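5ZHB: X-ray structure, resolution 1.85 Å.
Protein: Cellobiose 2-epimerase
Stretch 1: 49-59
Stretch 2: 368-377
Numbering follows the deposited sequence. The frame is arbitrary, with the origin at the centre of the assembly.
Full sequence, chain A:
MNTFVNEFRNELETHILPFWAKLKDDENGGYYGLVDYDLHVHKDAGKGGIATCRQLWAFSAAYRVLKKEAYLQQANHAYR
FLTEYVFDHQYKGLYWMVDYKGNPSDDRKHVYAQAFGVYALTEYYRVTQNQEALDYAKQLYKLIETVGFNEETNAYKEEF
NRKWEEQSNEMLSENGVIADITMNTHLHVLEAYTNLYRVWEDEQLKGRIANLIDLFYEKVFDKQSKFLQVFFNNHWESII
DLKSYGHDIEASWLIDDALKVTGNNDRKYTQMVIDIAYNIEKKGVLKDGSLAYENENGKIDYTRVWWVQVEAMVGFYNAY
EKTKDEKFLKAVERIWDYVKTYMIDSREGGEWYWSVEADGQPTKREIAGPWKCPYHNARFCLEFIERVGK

Stretch 1 49-59: GIATCRQLWAF
Stretch 2, residues 368-377: AGPWKCPYHN

Residues 49-59 form a helix, with backbone N-to-O hydrogen bonds from each residue of 53-59 to the residue four before it. Residues 368-373 run alongside as loop and turn, and a helix is under way at Tyr375. Gly369 to Lys372 is a type I turn, closed by Lys372 N to Gly369 O at 3.0 Å. The stretches run in the same general direction: Ala51 CA lies 5.3 Å from Pro370 CA, and Ala58 CA 5.2 Å from Tyr375 CA. No direct hydrogen bond crosses between them, and 572 Å² is buried.

Ile50 (chi1 m, chi2 t) points toward stretch 2. Its CD1 meets Trp371 CH2 at 4.1 Å, an apolar contact. Trp371 is m; its CB points away, but the ring end comes back. Ala51 CB points toward stretch 2 and sits 3.9 Å from Pro370 O, a methyl against a turn carbonyl. Thr52 and Cys53, both m, make no contact.

Arg54 is the centre, with 115 Å² covered. It is extended (chi1 m, chi2 and chi3 t, chi4 -176°). Its CD lies only 3.1 Å from SG of Cys373 (chi1 p), a tight approach. Tyr375 CD2 lies over one face of the guanidinium, 3.5 Å from Arg54 NE. Water 1 accepts a weak bond from Arg54 NH1 (3.3 Å) and donates to Trp371 O (2.8 Å).

Gln55 (m, t, chi3 -2°) points sideways; its CG is 4.1 Å from Pro374 CD. Water 2 accepts a weak bond from Gln55 NE2 (3.2 Å) and donates to Gly369 O (3.1 Å). Leu56 (t, p) is out of reach.

Trp57 (t, chi2 93°) brings CE3 to the edge of the Tyr375 ring, 4.2 Å from CD1. Tyr375 has an off-well chi1 of 137°. Ala58 CB packs on Pro374 CG at 3.8 Å; that ring is C-gamma endo. Phe59 (m) makes no contact.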

# COMPACT_ATOMS: atom_id res chain seq x y z
N GLY A 49 6.87 -2.44 11.58
CA GLY A 49 5.58 -1.96 12.03
C GLY A 49 4.59 -1.95 10.87
O GLY A 49 3.49 -2.48 10.98
N ILE A 50 5.04 -1.38 9.74
CA ILE A 50 4.21 -1.39 8.54
C ILE A 50 3.97 -2.82 8.04
O ILE A 50 2.83 -3.14 7.67
CB ILE A 50 4.76 -0.45 7.46
CG1 ILE A 50 4.62 1.00 7.95
CG2 ILE A 50 3.98 -0.66 6.15
CD1 ILE A 50 5.25 2.05 7.06
N ALA A 51 5.01 -3.65 7.97
CA ALA A 51 4.82 -5.04 7.56
C ALA A 51 3.72 -5.69 8.41
O ALA A 51 2.88 -6.43 7.88
CB ALA A 51 6.13 -5.80 7.62
N THR A 52 3.70 -5.42 9.72
CA THR A 52 2.74 -6.07 10.61
C THR A 52 1.32 -5.58 10.31
O THR A 52 0.38 -6.38 10.30
CB THR A 52 3.12 -5.84 12.08
OG1 THR A 52 4.41 -6.37 12.40
CG2 THR A 52 2.14 -6.50 13.02
N CYS A 53 1.15 -4.27 10.12
CA CYS A 53 -0.11 -3.73 9.65
C CYS A 53 -0.55 -4.42 8.36
O CYS A 53 -1.72 -4.76 8.22
CB CYS A 53 -0.04 -2.24 9.36
SG CYS A 53 0.35 -1.23 10.81
N ARG A 54 0.38 -4.58 7.41
CA ARG A 54 -0.02 -5.09 6.11
C ARG A 54 -0.46 -6.55 6.23
O ARG A 54 -1.42 -6.96 5.57
CB ARG A 54 1.11 -4.89 5.10
CG ARG A 54 1.20 -3.43 4.69
CD ARG A 54 2.46 -3.26 3.85
NE ARG A 54 2.46 -1.88 3.34
CZ ARG A 54 3.40 -1.47 2.51
NH1 ARG A 54 4.41 -2.27 2.18
NH2 ARG A 54 3.31 -0.27 1.98
N GLN A 55 0.26 -7.33 7.04
CA GLN A 55 -0.12 -8.70 7.34
C GLN A 55 -1.53 -8.75 7.94
O GLN A 55 -2.36 -9.55 7.50
CB GLN A 55 0.91 -9.35 8.25
CG GLN A 55 2.26 -9.55 7.60
CD GLN A 55 3.36 -9.58 8.64
OE1 GLN A 55 3.10 -9.41 9.84
NE2 GLN A 55 4.60 -9.74 8.19
N LEU A 56 -1.84 -7.83 8.87
CA LEU A 56 -3.15 -7.80 9.49
C LEU A 56 -4.22 -7.45 8.45
O LEU A 56 -5.31 -8.04 8.42
CB LEU A 56 -3.14 -6.81 10.65
CG LEU A 56 -4.51 -6.45 11.24
CD1 LEU A 56 -5.29 -7.67 11.71
CD2 LEU A 56 -4.28 -5.50 12.38
N TRP A 57 -3.91 -6.46 7.61
CA TRP A 57 -4.87 -6.03 6.60
C TRP A 57 -5.19 -7.19 5.65
O TRP A 57 -6.37 -7.46 5.38
CB TRP A 57 -4.38 -4.77 5.85
CG TRP A 57 -5.40 -4.34 4.84
CD1 TRP A 57 -6.41 -3.44 5.02
CD2 TRP A 57 -5.63 -4.97 3.56
NE1 TRP A 57 -7.21 -3.42 3.91
CE2 TRP A 57 -6.77 -4.35 3.01
CE3 TRP A 57 -4.97 -5.95 2.83
CZ2 TRP A 57 -7.27 -4.72 1.76
CZ3 TRP A 57 -5.45 -6.29 1.58
CH2 TRP A 57 -6.60 -5.70 1.07
N ALA A 58 -4.15 -7.86 5.12
CA ALA A 58 -4.28 -8.91 4.12
C ALA A 58 -5.11 -10.08 4.67
O ALA A 58 -6.03 -10.53 3.99
CB ALA A 58 -2.93 -9.38 3.61
N PHE A 59 -4.81 -10.56 5.88
CA PHE A 59 -5.58 -11.66 6.43
C PHE A 59 -7.01 -11.26 6.77
O PHE A 59 -7.92 -12.08 6.58
CB PHE A 59 -4.87 -12.23 7.66
CG PHE A 59 -3.71 -13.12 7.27
CD1 PHE A 59 -3.91 -14.22 6.45
CD2 PHE A 59 -2.42 -12.81 7.67
CE1 PHE A 59 -2.85 -15.02 6.08
CE2 PHE A 59 -1.36 -13.63 7.30
CZ PHE A 59 -1.58 -14.72 6.51
N ALA A 368 10.36 -11.80 1.42
CA ALA A 368 9.56 -11.31 2.50
C ALA A 368 10.45 -10.52 3.44
O ALA A 368 11.57 -10.95 3.76
CB ALA A 368 8.87 -12.44 3.22
N GLY A 369 9.93 -9.38 3.89
CA GLY A 369 10.62 -8.55 4.85
C GLY A 369 9.92 -7.22 5.08
O GLY A 369 8.78 -7.05 4.67
N PRO A 370 10.60 -6.26 5.72
CA PRO A 370 9.97 -5.02 6.12
C PRO A 370 9.25 -4.31 4.98
O PRO A 370 8.29 -3.60 5.24
CB PRO A 370 11.14 -4.19 6.69
CG PRO A 370 12.10 -5.25 7.18
CD PRO A 370 12.03 -6.32 6.10
N TRP A 371 9.76 -4.45 3.75
CA TRP A 371 9.19 -3.73 2.62
C TRP A 371 8.56 -4.66 1.59
O TRP A 371 8.17 -4.19 0.53
CB TRP A 371 10.26 -2.84 1.98
CG TRP A 371 10.65 -1.74 2.93
CD1 TRP A 371 11.85 -1.60 3.56
CD2 TRP A 371 9.76 -0.73 3.48
NE1 TRP A 371 11.79 -0.54 4.42
CE2 TRP A 371 10.53 0.01 4.40
CE3 TRP A 371 8.42 -0.37 3.26
CZ2 TRP A 371 9.99 1.08 5.11
CZ3 TRP A 371 7.88 0.67 3.99
CH2 TRP A 371 8.66 1.38 4.91
N LYS A 372 8.37 -5.95 1.93
CA LYS A 372 7.68 -6.84 1.01
C LYS A 372 6.84 -7.81 1.81
O LYS A 372 7.39 -8.61 2.60
CB LYS A 372 8.62 -7.57 0.06
CG LYS A 372 7.84 -8.42 -0.98
CD LYS A 372 8.71 -8.97 -2.10
CE LYS A 372 8.01 -9.93 -3.02
NZ LYS A 372 7.39 -11.03 -2.32
N CYS A 373 5.53 -7.70 1.61
CA CYS A 373 4.58 -8.44 2.41
C CYS A 373 3.39 -8.77 1.51
O CYS A 373 3.53 -8.76 0.29
CB CYS A 373 4.36 -7.73 3.73
SG CYS A 373 3.69 -6.07 3.48
N PRO A 374 2.28 -9.32 2.05
CA PRO A 374 1.20 -9.79 1.19
C PRO A 374 0.11 -8.79 0.83
O PRO A 374 -0.88 -9.18 0.24
CB PRO A 374 0.62 -10.90 2.09
CG PRO A 374 0.70 -10.32 3.48
CD PRO A 374 2.02 -9.57 3.48
N TYR A 375 0.26 -7.52 1.23
CA TYR A 375 -0.82 -6.55 1.05
C TYR A 375 -1.10 -6.28 -0.43
O TYR A 375 -2.25 -6.42 -0.85
CB TYR A 375 -0.53 -5.31 1.91
CG TYR A 375 -0.76 -3.92 1.32
CD1 TYR A 375 -2.02 -3.33 1.33
CD2 TYR A 375 0.30 -3.16 0.85
CE1 TYR A 375 -2.23 -2.03 0.88
CE2 TYR A 375 0.11 -1.85 0.40
CZ TYR A 375 -1.16 -1.30 0.38
OH TYR A 375 -1.36 0.00 -0.04
N HIS A 376 -0.07 -5.91 -1.20
CA HIS A 376 -0.32 -5.49 -2.59
C HIS A 376 -0.91 -6.64 -3.42
O HIS A 376 -1.92 -6.46 -4.12
CB HIS A 376 0.95 -4.95 -3.23
CG HIS A 376 1.36 -3.54 -2.89
ND1 HIS A 376 0.62 -2.43 -3.26
CD2 HIS A 376 2.41 -3.09 -2.17
CE1 HIS A 376 1.22 -1.33 -2.77
NE2 HIS A 376 2.33 -1.71 -2.14
N ASN A 377 -0.25 -7.78 -3.39
CA ASN A 377 -0.65 -8.90 -4.24
C ASN A 377 -1.95 -9.57 -3.74
O ASN A 377 -2.79 -9.93 -4.58
CB ASN A 377 0.52 -9.84 -4.54
CG ASN A 377 1.14 -10.50 -3.34
OD1 ASN A 377 0.92 -10.08 -2.20
ND2 ASN A 377 1.98 -11.51 -3.59
O HOH W 1 6.67 -1.92 -0.21
O HOH W 2 6.71 -8.99 5.96